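Local coordinates for protein branched-chain-amino-acid aminotransferase (Pseudomonas sp. UW4, PDB 6JIF) that probably transfers amino groups between branched-chain amino acids and 2-oxo acids, using pyridoxal-5'-phosphate as cofactor, at residues 297-311 against 324-338. Residues are numbered along the deposited sequence; the frame is centred on the assembly and turned at random.
Sequences FKEAGACGTAAVITP and FHSETEVGPVTQKLY. With PLP (pyridoxal-5'-phosphate), chain D.
Glu299 reaches from its strand into the first turn of helix 332-338 and fills the hollow over Gly331, the N-cap residue. Its chain is extended beyond CG (chi2 -178°), and CD rests 3.5 Å from Gly331 CA. OE2 takes the N-H of Val333 at 3.0 Å through its syn lone pair. OE1 accepts twice from Thr334: from N at 2.8 Å, tilted 15° out of the carboxylate plane, and from OG1 at 2.7 Å. Three bonds thus fix the carboxylate's rotation, closing the helix's N terminus with an acid from the strand, and the helix start probably favours its negative charge. A water joins Thr334 OG1 to Ala300 O.

On the other side of the strand, the methyl of Ala300 is a small knob set over the face of the Phe324 ring, 3.8 Å from CB to centroid, while Phe297 O lies in plane at the ring's edge. Back on the helix side, Ile309 lays CG2 against Thr334 CG2 (3.8 Å) and pushes CD1 toward the backbone at Tyr338. Pro311 CG meets both methyls of Val330.

The helix packs on the hairpin of strands 299-304 and 308-311, running nearly antiparallel to the latter (166°). At the hairpin's turn, Thr305 N and OG1 bind the PLP phosphate of this class IV aminotransferase. Strand 245-250 flanks the hairpin, its Ile249 touching Val333 and Phe247 touching Ile309, while Leu280 meets Leu337.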
# COMPACT_ATOMS: atom_id res chain seq x y z
N PHE B 297 12.09 -28.37 -13.53
CA PHE B 297 10.72 -28.38 -14.04
C PHE B 297 10.72 -28.64 -15.53
O PHE B 297 11.51 -28.02 -16.26
CB PHE B 297 10.05 -27.03 -13.74
CG PHE B 297 10.04 -26.72 -12.28
CD1 PHE B 297 9.42 -27.59 -11.39
CD2 PHE B 297 10.74 -25.61 -11.79
CE1 PHE B 297 9.44 -27.36 -10.02
CE2 PHE B 297 10.76 -25.35 -10.42
CZ PHE B 297 10.12 -26.25 -9.53
N LYS B 298 9.85 -29.55 -16.01
CA LYS B 298 9.69 -29.68 -17.45
C LYS B 298 8.60 -28.74 -17.99
O LYS B 298 8.51 -28.55 -19.20
CB LYS B 298 9.40 -31.15 -17.81
CG LYS B 298 8.13 -31.71 -17.12
CD LYS B 298 7.95 -33.21 -17.51
CE LYS B 298 6.67 -33.78 -16.88
NZ LYS B 298 6.23 -35.18 -17.34
N GLU B 299 7.77 -28.17 -17.13
CA GLU B 299 6.74 -27.21 -17.47
C GLU B 299 6.62 -26.25 -16.30
O GLU B 299 6.96 -26.61 -15.16
CB GLU B 299 5.34 -27.85 -17.68
CG GLU B 299 5.25 -28.83 -18.75
CD GLU B 299 3.83 -29.39 -18.91
OE1 GLU B 299 2.89 -28.59 -18.69
OE2 GLU B 299 3.69 -30.60 -19.28
N ALA B 300 6.12 -25.06 -16.57
CA ALA B 300 5.84 -24.12 -15.49
C ALA B 300 4.74 -23.17 -15.92
O ALA B 300 4.51 -22.95 -17.11
CB ALA B 300 7.10 -23.34 -15.09
N GLY B 301 4.06 -22.60 -14.94
CA GLY B 301 2.96 -21.70 -15.19
C GLY B 301 2.67 -20.80 -14.01
O GLY B 301 3.33 -20.85 -12.96
N ALA B 302 1.77 -19.86 -14.27
CA ALA B 302 1.22 -18.97 -13.24
C ALA B 302 -0.28 -19.12 -13.17
O ALA B 302 -0.93 -19.40 -14.17
CB ALA B 302 1.58 -17.53 -13.52
N CYS B 303 -0.84 -19.09 -11.97
CA CYS B 303 -2.28 -19.28 -11.83
C CYS B 303 -2.88 -18.12 -11.04
O CYS B 303 -2.23 -17.54 -10.17
CB CYS B 303 -2.64 -20.62 -11.19
SG CYS B 303 -1.90 -20.86 -9.63
N GLY B 304 -4.09 -17.75 -11.40
CA GLY B 304 -4.84 -16.73 -10.64
C GLY B 304 -6.21 -16.63 -11.28
O GLY B 304 -6.48 -17.23 -12.31
N THR B 305 -7.10 -15.86 -10.64
CA THR B 305 -8.49 -15.83 -11.07
C THR B 305 -8.62 -15.24 -12.48
O THR B 305 -9.37 -15.76 -13.31
CB THR B 305 -9.34 -15.05 -10.06
OG1 THR B 305 -9.41 -15.80 -8.82
CG2 THR B 305 -10.72 -14.82 -10.62
N ALA B 306 -7.94 -14.13 -12.76
CA ALA B 306 -8.13 -13.45 -14.04
C ALA B 306 -7.57 -14.26 -15.20
O ALA B 306 -8.23 -14.42 -16.24
CB ALA B 306 -7.52 -12.04 -14.00
N ALA B 307 -6.38 -14.81 -15.05
CA ALA B 307 -5.74 -15.51 -16.15
C ALA B 307 -6.05 -16.99 -16.18
O ALA B 307 -5.97 -17.61 -17.25
CB ALA B 307 -4.24 -15.32 -16.04
N VAL B 308 -6.56 -17.55 -15.08
CA VAL B 308 -6.75 -18.98 -14.85
C VAL B 308 -5.36 -19.63 -14.80
O VAL B 308 -4.78 -19.79 -13.70
CB VAL B 308 -7.71 -19.67 -15.85
CG1 VAL B 308 -7.99 -21.10 -15.37
CG2 VAL B 308 -9.03 -18.90 -15.94
N ILE B 309 -4.77 -19.93 -15.96
CA ILE B 309 -3.39 -20.40 -16.00
C ILE B 309 -2.69 -19.62 -17.11
O ILE B 309 -3.21 -19.55 -18.22
CB ILE B 309 -3.28 -21.91 -16.26
CG1 ILE B 309 -3.77 -22.66 -15.03
CG2 ILE B 309 -1.80 -22.32 -16.56
CD1 ILE B 309 -3.58 -24.14 -15.14
N THR B 310 -1.52 -19.04 -16.81
CA THR B 310 -0.69 -18.47 -17.87
C THR B 310 0.52 -19.38 -18.02
O THR B 310 1.32 -19.47 -17.08
CB THR B 310 -0.26 -17.05 -17.49
OG1 THR B 310 -1.42 -16.24 -17.26
CG2 THR B 310 0.61 -16.44 -18.59
N PRO B 311 0.69 -20.09 -19.12
CA PRO B 311 1.87 -20.95 -19.26
C PRO B 311 3.14 -20.09 -19.38
O PRO B 311 3.12 -19.01 -19.97
CB PRO B 311 1.58 -21.75 -20.54
CG PRO B 311 0.15 -21.73 -20.68
CD PRO B 311 -0.26 -20.33 -20.21
N PHE B 324 11.45 -23.93 -20.26
CA PHE B 324 11.17 -25.21 -19.59
C PHE B 324 10.83 -26.29 -20.61
O PHE B 324 11.38 -27.41 -20.59
CB PHE B 324 10.03 -25.07 -18.55
CG PHE B 324 10.33 -24.08 -17.42
CD1 PHE B 324 11.02 -24.48 -16.30
CD2 PHE B 324 9.93 -22.76 -17.54
CE1 PHE B 324 11.32 -23.57 -15.30
CE2 PHE B 324 10.19 -21.83 -16.57
CZ PHE B 324 10.90 -22.22 -15.44
N HIS B 325 9.82 -26.00 -21.42
CA HIS B 325 9.25 -26.93 -22.39
C HIS B 325 9.36 -26.40 -23.81
O HIS B 325 9.88 -27.09 -24.68
CB HIS B 325 7.77 -27.18 -22.03
CG HIS B 325 7.03 -28.03 -23.04
ND1 HIS B 325 7.23 -29.39 -23.15
CD2 HIS B 325 6.07 -27.72 -23.95
CE1 HIS B 325 6.45 -29.88 -24.10
NE2 HIS B 325 5.73 -28.88 -24.60
N SER B 326 8.90 -25.18 -24.04
CA SER B 326 8.75 -24.66 -25.39
C SER B 326 8.38 -23.19 -25.34
O SER B 326 7.62 -22.76 -24.47
CB SER B 326 7.63 -25.41 -26.13
OG SER B 326 7.44 -24.89 -27.42
N GLU B 327 8.83 -22.45 -26.35
CA GLU B 327 8.36 -21.08 -26.56
C GLU B 327 7.06 -21.03 -27.36
O GLU B 327 6.47 -19.95 -27.48
CB GLU B 327 9.44 -20.27 -27.28
CG GLU B 327 10.66 -19.98 -26.39
CD GLU B 327 10.41 -18.76 -25.52
OE1 GLU B 327 10.77 -17.65 -26.00
OE2 GLU B 327 9.87 -18.93 -24.39
N THR B 328 6.62 -22.18 -27.93
CA THR B 328 5.52 -22.17 -28.88
C THR B 328 4.37 -23.10 -28.51
O THR B 328 3.27 -22.92 -29.04
CB THR B 328 6.01 -22.60 -30.28
OG1 THR B 328 6.57 -23.90 -30.17
CG2 THR B 328 7.15 -21.66 -30.87
N GLU B 329 4.59 -24.07 -27.63
CA GLU B 329 3.58 -25.07 -27.34
C GLU B 329 3.43 -25.22 -25.83
O GLU B 329 4.42 -25.26 -25.10
CB GLU B 329 3.95 -26.44 -27.92
CG GLU B 329 4.27 -26.42 -29.42
CD GLU B 329 3.91 -27.71 -30.04
OE1 GLU B 329 2.82 -27.79 -30.65
OE2 GLU B 329 4.71 -28.67 -29.87
N VAL B 330 2.20 -25.34 -25.40
CA VAL B 330 1.94 -25.56 -23.97
C VAL B 330 2.09 -27.04 -23.67
O VAL B 330 1.64 -27.90 -24.45
CB VAL B 330 0.59 -25.00 -23.58
CG1 VAL B 330 0.25 -25.30 -22.08
CG2 VAL B 330 0.53 -23.53 -23.95
N GLY B 331 2.74 -27.34 -22.55
CA GLY B 331 3.03 -28.71 -22.20
C GLY B 331 1.77 -29.40 -21.79
O GLY B 331 0.75 -28.76 -21.46
N PRO B 332 1.80 -30.74 -21.86
CA PRO B 332 0.56 -31.52 -21.70
C PRO B 332 -0.00 -31.51 -20.29
O PRO B 332 -1.24 -31.63 -20.12
CB PRO B 332 0.98 -32.93 -22.12
CG PRO B 332 2.45 -32.98 -21.84
CD PRO B 332 2.96 -31.59 -22.17
N VAL B 333 0.86 -31.44 -19.28
CA VAL B 333 0.35 -31.43 -17.91
C VAL B 333 -0.42 -30.14 -17.67
O VAL B 333 -1.49 -30.16 -17.06
CB VAL B 333 1.47 -31.62 -16.88
CG1 VAL B 333 0.84 -31.54 -15.44
CG2 VAL B 333 2.16 -32.95 -17.12
N THR B 334 0.15 -29.01 -18.10
CA THR B 334 -0.54 -27.73 -17.99
C THR B 334 -1.86 -27.76 -18.71
O THR B 334 -2.87 -27.26 -18.20
CB THR B 334 0.36 -26.59 -18.54
OG1 THR B 334 1.55 -26.48 -17.73
CG2 THR B 334 -0.36 -25.23 -18.52
N GLN B 335 -1.89 -28.38 -19.89
CA GLN B 335 -3.13 -28.44 -20.63
C GLN B 335 -4.16 -29.22 -19.83
O GLN B 335 -5.31 -28.80 -19.73
CB GLN B 335 -2.92 -29.06 -22.02
CG GLN B 335 -2.17 -28.08 -22.90
CD GLN B 335 -2.21 -28.39 -24.38
OE1 GLN B 335 -1.32 -29.07 -24.91
NE2 GLN B 335 -3.22 -27.88 -25.06
N LYS B 336 -3.74 -30.34 -19.21
CA LYS B 336 -4.66 -31.18 -18.45
C LYS B 336 -5.20 -30.44 -17.23
O LYS B 336 -6.41 -30.51 -16.95
CB LYS B 336 -3.94 -32.48 -18.06
CG LYS B 336 -4.78 -33.48 -17.26
CD LYS B 336 -4.00 -34.79 -16.98
CE LYS B 336 -2.72 -34.55 -16.13
NZ LYS B 336 -1.99 -35.83 -15.78
N LEU B 337 -4.34 -29.71 -16.52
CA LEU B 337 -4.78 -28.89 -15.39
C LEU B 337 -5.76 -27.81 -15.84
O LEU B 337 -6.76 -27.54 -15.19
CB LEU B 337 -3.58 -28.23 -14.72
CG LEU B 337 -2.67 -29.16 -13.91
CD1 LEU B 337 -1.31 -28.50 -13.65
CD2 LEU B 337 -3.33 -29.51 -12.58
N TYR B 338 -5.45 -27.13 -16.93
CA TYR B 338 -6.36 -26.10 -17.41
C TYR B 338 -7.72 -26.71 -17.80
O TYR B 338 -8.78 -26.15 -17.49
CB TYR B 338 -5.72 -25.42 -18.60
CG TYR B 338 -6.57 -24.37 -19.22
CD1 TYR B 338 -6.58 -23.10 -18.69
CD2 TYR B 338 -7.34 -24.65 -20.36
CE1 TYR B 338 -7.33 -22.12 -19.26
CE2 TYR B 338 -8.12 -23.66 -20.94
CZ TYR B 338 -8.10 -22.39 -20.39
OH TYR B 338 -8.88 -21.39 -20.93
N1 PLP D . -0.54 -13.81 -6.38
C2 PLP D . -0.76 -12.51 -6.05
C2A PLP D . 0.43 -11.70 -5.66
C3 PLP D . -2.06 -12.00 -6.01
O3 PLP D . -2.26 -10.70 -5.62
C4 PLP D . -3.15 -12.82 -6.38
C4A PLP D . -4.59 -12.37 -6.17
C5 PLP D . -2.86 -14.15 -6.74
C6 PLP D . -1.58 -14.61 -6.71
C5A PLP D . -3.88 -15.14 -7.22
O4P PLP D . -4.91 -15.28 -6.32
P PLP D . -6.28 -15.92 -6.83
O1P PLP D . -6.00 -17.27 -7.46
O2P PLP D . -7.05 -16.08 -5.51
O3P PLP D . -6.97 -15.03 -7.85
O HOH W 1 9.16 -30.35 -21.20
O HOH W 2 2.95 -24.46 -18.81